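Local coordinates for protein benzoylformate Decarboxylase (Polynucleobacter necessarius, PDB 4K9Q) that probably decarboxylates benzoylformate to benzaldehyde, using thiamine diphosphate held by a magnesium ion as cofactor, at residues Arg179-Phe190 with Leu311-Ala322. Residues are numbered along the deposited sequence; the frame is centred on the assembly and turned at random.
Sequences RQGPDPDKVKEF and LVSDSKLFLIEA
Gln180 O accepts a nearly straight hydrogen bond from Asp314 N (2.9 Å, N-H...O 170°), while the helices on the two sides, 184-190 and 315-322, cross at -58° with their axes 10.2 Å apart. Between them the two backbones run close at Pro182 and Ser313, and a water accepts from Asp183 N and donates to Val312 O. The proline ring rests on the serine, Pro182 CD being 3.3 Å from Ser313 OG; the hydroxyl donates its hydrogen to Asp314 O. Farther along, Leu311 CD2 sits over one face of the Phe190 ring, a CH-pi contact 3.7 Å from the centroid. Leu311 has chi1 64°, placing CG between backbone N and carbonyl carbon, from where its two methyls divide: CD2 also meets Lys186 CB, and CD1 reaches Pro182 CB. Val187 CG1 packs 4.0 Å from Ala322 CA, and Pro182 CB meets the edge of the Phe318 ring. At the other end Leu317 CD2 lies over one face of the Arg179 guanidinium, 3.8 Å from Arg179 CZ, with Lys316 CD at its edge. Asp314 OD2 caps its helix through Leu317 N, using the anti lone pair, and OD1 accepts from Gln149; Arg179 NH2 is 4.3 Å from Asp314 OD2, where the opposite charges probably attract, though no N-H points at the oxygen. A leucine in place of Arg179 would probably leave Asp183 of the second subunit without its salt bridge and Leu317 CD2 without the flat group it lies against. The contact thus joins the run into helix 184-196 to edge strand 309-312 and helix 315-323 of the Rossmann-like central domain: Pro182, Val187 and Phe190 pack against Leu311, Leu317 and Phe318, whereas the arginine's charge appears to serve mainly the subunit interface.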
# COMPACT_ATOMS: atom_id res chain seq x y z
N ARG A 179 26.77 6.48 -8.27
CA ARG A 179 26.57 7.39 -9.39
C ARG A 179 26.29 6.60 -10.65
O ARG A 179 26.82 5.49 -10.82
CB ARG A 179 27.83 8.22 -9.68
CG ARG A 179 28.33 9.09 -8.55
CD ARG A 179 29.31 10.12 -9.07
NE ARG A 179 30.51 9.52 -9.67
CZ ARG A 179 31.54 10.24 -10.12
NH1 ARG A 179 32.61 9.65 -10.65
NH2 ARG A 179 31.51 11.57 -10.02
N GLN A 180 25.47 7.18 -11.53
CA GLN A 180 25.32 6.67 -12.88
C GLN A 180 25.49 7.82 -13.86
O GLN A 180 25.07 8.96 -13.58
CB GLN A 180 23.96 6.04 -13.08
CG GLN A 180 23.83 4.70 -12.42
CD GLN A 180 22.72 3.90 -13.02
OE1 GLN A 180 21.63 3.82 -12.46
NE2 GLN A 180 22.97 3.33 -14.19
N GLY A 181 26.12 7.52 -14.99
CA GLY A 181 26.38 8.50 -16.01
C GLY A 181 25.32 8.55 -17.09
O GLY A 181 24.36 7.78 -17.07
N PRO A 182 25.48 9.48 -18.03
CA PRO A 182 24.49 9.74 -19.07
C PRO A 182 24.67 8.80 -20.25
O PRO A 182 25.77 8.30 -20.47
CB PRO A 182 24.85 11.16 -19.51
CG PRO A 182 26.33 11.23 -19.34
CD PRO A 182 26.64 10.37 -18.12
N ASP A 183 23.60 8.58 -21.01
CA ASP A 183 23.71 7.91 -22.30
C ASP A 183 24.56 8.81 -23.20
O ASP A 183 24.20 9.96 -23.45
CB ASP A 183 22.30 7.73 -22.89
CG ASP A 183 22.30 6.94 -24.18
OD1 ASP A 183 23.34 6.90 -24.87
OD2 ASP A 183 21.24 6.37 -24.51
N PRO A 184 25.71 8.30 -23.67
CA PRO A 184 26.57 9.11 -24.57
C PRO A 184 25.83 9.65 -25.80
O PRO A 184 26.14 10.76 -26.24
CB PRO A 184 27.67 8.13 -24.99
CG PRO A 184 27.19 6.77 -24.57
CD PRO A 184 26.31 6.99 -23.38
N ASP A 185 24.88 8.89 -26.34
CA ASP A 185 24.07 9.37 -27.47
C ASP A 185 23.26 10.61 -27.10
O ASP A 185 23.04 11.50 -27.93
CB ASP A 185 23.10 8.29 -27.97
CG ASP A 185 23.81 7.13 -28.64
OD1 ASP A 185 24.97 7.30 -29.07
OD2 ASP A 185 23.19 6.04 -28.74
N LYS A 186 22.79 10.66 -25.86
CA LYS A 186 22.00 11.79 -25.40
C LYS A 186 22.89 13.00 -25.11
O LYS A 186 22.50 14.14 -25.36
CB LYS A 186 21.16 11.39 -24.19
CG LYS A 186 19.95 10.53 -24.54
CD LYS A 186 18.88 11.40 -25.17
CE LYS A 186 17.69 10.60 -25.66
NZ LYS A 186 16.72 11.50 -26.33
N VAL A 187 24.09 12.75 -24.59
CA VAL A 187 25.04 13.85 -24.39
C VAL A 187 25.33 14.50 -25.74
O VAL A 187 25.34 15.73 -25.85
CB VAL A 187 26.37 13.39 -23.78
CG1 VAL A 187 27.32 14.57 -23.63
CG2 VAL A 187 26.14 12.72 -22.43
N LYS A 188 25.56 13.68 -26.76
CA LYS A 188 25.83 14.19 -28.10
C LYS A 188 24.65 15.00 -28.63
O LYS A 188 24.83 16.11 -29.15
CB LYS A 188 26.14 13.03 -29.05
CG LYS A 188 26.55 13.47 -30.45
CD LYS A 188 26.98 12.28 -31.30
CE LYS A 188 27.29 12.71 -32.74
NZ LYS A 188 27.69 11.56 -33.61
N GLU A 189 23.45 14.46 -28.50
CA GLU A 189 22.24 15.15 -28.91
C GLU A 189 22.10 16.50 -28.18
O GLU A 189 21.82 17.53 -28.80
CB GLU A 189 21.02 14.27 -28.64
CG GLU A 189 19.70 14.93 -29.01
CD GLU A 189 18.49 14.17 -28.47
OE1 GLU A 189 18.64 12.98 -28.13
OE2 GLU A 189 17.40 14.79 -28.38
N PHE A 190 22.28 16.49 -26.86
CA PHE A 190 22.14 17.72 -26.09
C PHE A 190 23.21 18.74 -26.47
O PHE A 190 22.92 19.94 -26.60
CB PHE A 190 22.19 17.43 -24.58
CG PHE A 190 20.91 16.89 -24.01
CD1 PHE A 190 20.02 16.17 -24.79
CD2 PHE A 190 20.59 17.10 -22.67
CE1 PHE A 190 18.84 15.67 -24.26
CE2 PHE A 190 19.42 16.61 -22.13
CZ PHE A 190 18.54 15.91 -22.93
N LEU A 311 17.41 13.71 -19.96
CA LEU A 311 18.18 12.49 -19.75
C LEU A 311 18.46 12.32 -18.26
O LEU A 311 18.47 13.30 -17.50
CB LEU A 311 19.49 12.50 -20.56
CG LEU A 311 20.56 13.55 -20.25
CD1 LEU A 311 21.42 13.12 -19.06
CD2 LEU A 311 21.45 13.77 -21.46
N VAL A 312 18.66 11.07 -17.83
CA VAL A 312 19.00 10.80 -16.43
C VAL A 312 20.51 10.65 -16.29
O VAL A 312 21.14 9.86 -17.01
CB VAL A 312 18.29 9.53 -15.90
CG1 VAL A 312 18.47 9.41 -14.38
CG2 VAL A 312 16.81 9.55 -16.26
N SER A 313 21.09 11.41 -15.37
CA SER A 313 22.52 11.37 -15.13
C SER A 313 22.89 12.10 -13.85
O SER A 313 22.27 13.10 -13.49
CB SER A 313 23.27 12.04 -16.29
OG SER A 313 24.66 12.03 -16.07
N ASP A 314 23.93 11.60 -13.19
CA ASP A 314 24.63 12.38 -12.18
C ASP A 314 25.04 13.71 -12.81
O ASP A 314 25.50 13.76 -13.95
CB ASP A 314 25.89 11.63 -11.73
CG ASP A 314 26.65 12.36 -10.65
OD1 ASP A 314 26.30 12.19 -9.46
OD2 ASP A 314 27.60 13.10 -10.99
N SER A 315 24.86 14.80 -12.07
CA SER A 315 25.17 16.12 -12.62
C SER A 315 26.64 16.28 -12.99
O SER A 315 26.97 16.85 -14.03
CB SER A 315 24.78 17.22 -11.63
OG SER A 315 23.41 17.55 -11.78
N LYS A 316 27.52 15.79 -12.12
CA LYS A 316 28.95 15.93 -12.37
C LYS A 316 29.34 15.17 -13.63
O LYS A 316 30.04 15.71 -14.50
CB LYS A 316 29.77 15.46 -11.16
CG LYS A 316 31.22 15.89 -11.24
CD LYS A 316 31.99 15.54 -9.99
CE LYS A 316 33.43 16.03 -10.11
NZ LYS A 316 34.28 15.55 -8.99
N LEU A 317 28.90 13.93 -13.73
CA LEU A 317 29.23 13.11 -14.89
C LEU A 317 28.72 13.76 -16.18
O LEU A 317 29.43 13.78 -17.19
CB LEU A 317 28.68 11.70 -14.74
CG LEU A 317 29.34 10.94 -13.58
CD1 LEU A 317 28.85 9.52 -13.52
CD2 LEU A 317 30.85 10.97 -13.74
N PHE A 318 27.51 14.31 -16.15
CA PHE A 318 27.00 14.99 -17.33
C PHE A 318 27.81 16.23 -17.69
O PHE A 318 28.17 16.42 -18.85
CB PHE A 318 25.54 15.41 -17.20
CG PHE A 318 25.07 16.24 -18.36
CD1 PHE A 318 24.67 15.64 -19.55
CD2 PHE A 318 25.10 17.63 -18.29
CE1 PHE A 318 24.27 16.41 -20.63
CE2 PHE A 318 24.71 18.40 -19.37
CZ PHE A 318 24.30 17.79 -20.54
N LEU A 319 28.08 17.08 -16.71
CA LEU A 319 28.80 18.32 -16.99
C LEU A 319 30.20 18.05 -17.56
O LEU A 319 30.66 18.74 -18.46
CB LEU A 319 28.88 19.18 -15.72
CG LEU A 319 27.55 19.83 -15.34
CD1 LEU A 319 27.54 20.28 -13.89
CD2 LEU A 319 27.23 21.00 -16.28
N ILE A 320 30.86 17.03 -17.04
CA ILE A 320 32.18 16.64 -17.54
C ILE A 320 32.10 16.17 -19.00
O ILE A 320 32.91 16.59 -19.84
CB ILE A 320 32.81 15.54 -16.65
CG1 ILE A 320 33.20 16.14 -15.29
CG2 ILE A 320 34.02 14.94 -17.33
CD1 ILE A 320 33.52 15.10 -14.25
N GLU A 321 31.12 15.33 -19.30
CA GLU A 321 30.97 14.82 -20.66
C GLU A 321 30.55 15.91 -21.65
O GLU A 321 31.02 15.95 -22.79
CB GLU A 321 29.99 13.65 -20.70
CG GLU A 321 30.53 12.38 -20.03
CD GLU A 321 31.91 12.00 -20.54
OE1 GLU A 321 32.07 11.79 -21.76
OE2 GLU A 321 32.85 11.94 -19.71
N ALA A 322 29.65 16.80 -21.22
CA ALA A 322 29.12 17.81 -22.13
C ALA A 322 30.20 18.84 -22.45
O ALA A 322 30.28 19.32 -23.58
CB ALA A 322 27.91 18.47 -21.53
O HOH W 1 29.70 13.06 -8.32
O HOH W 2 21.09 8.96 -19.69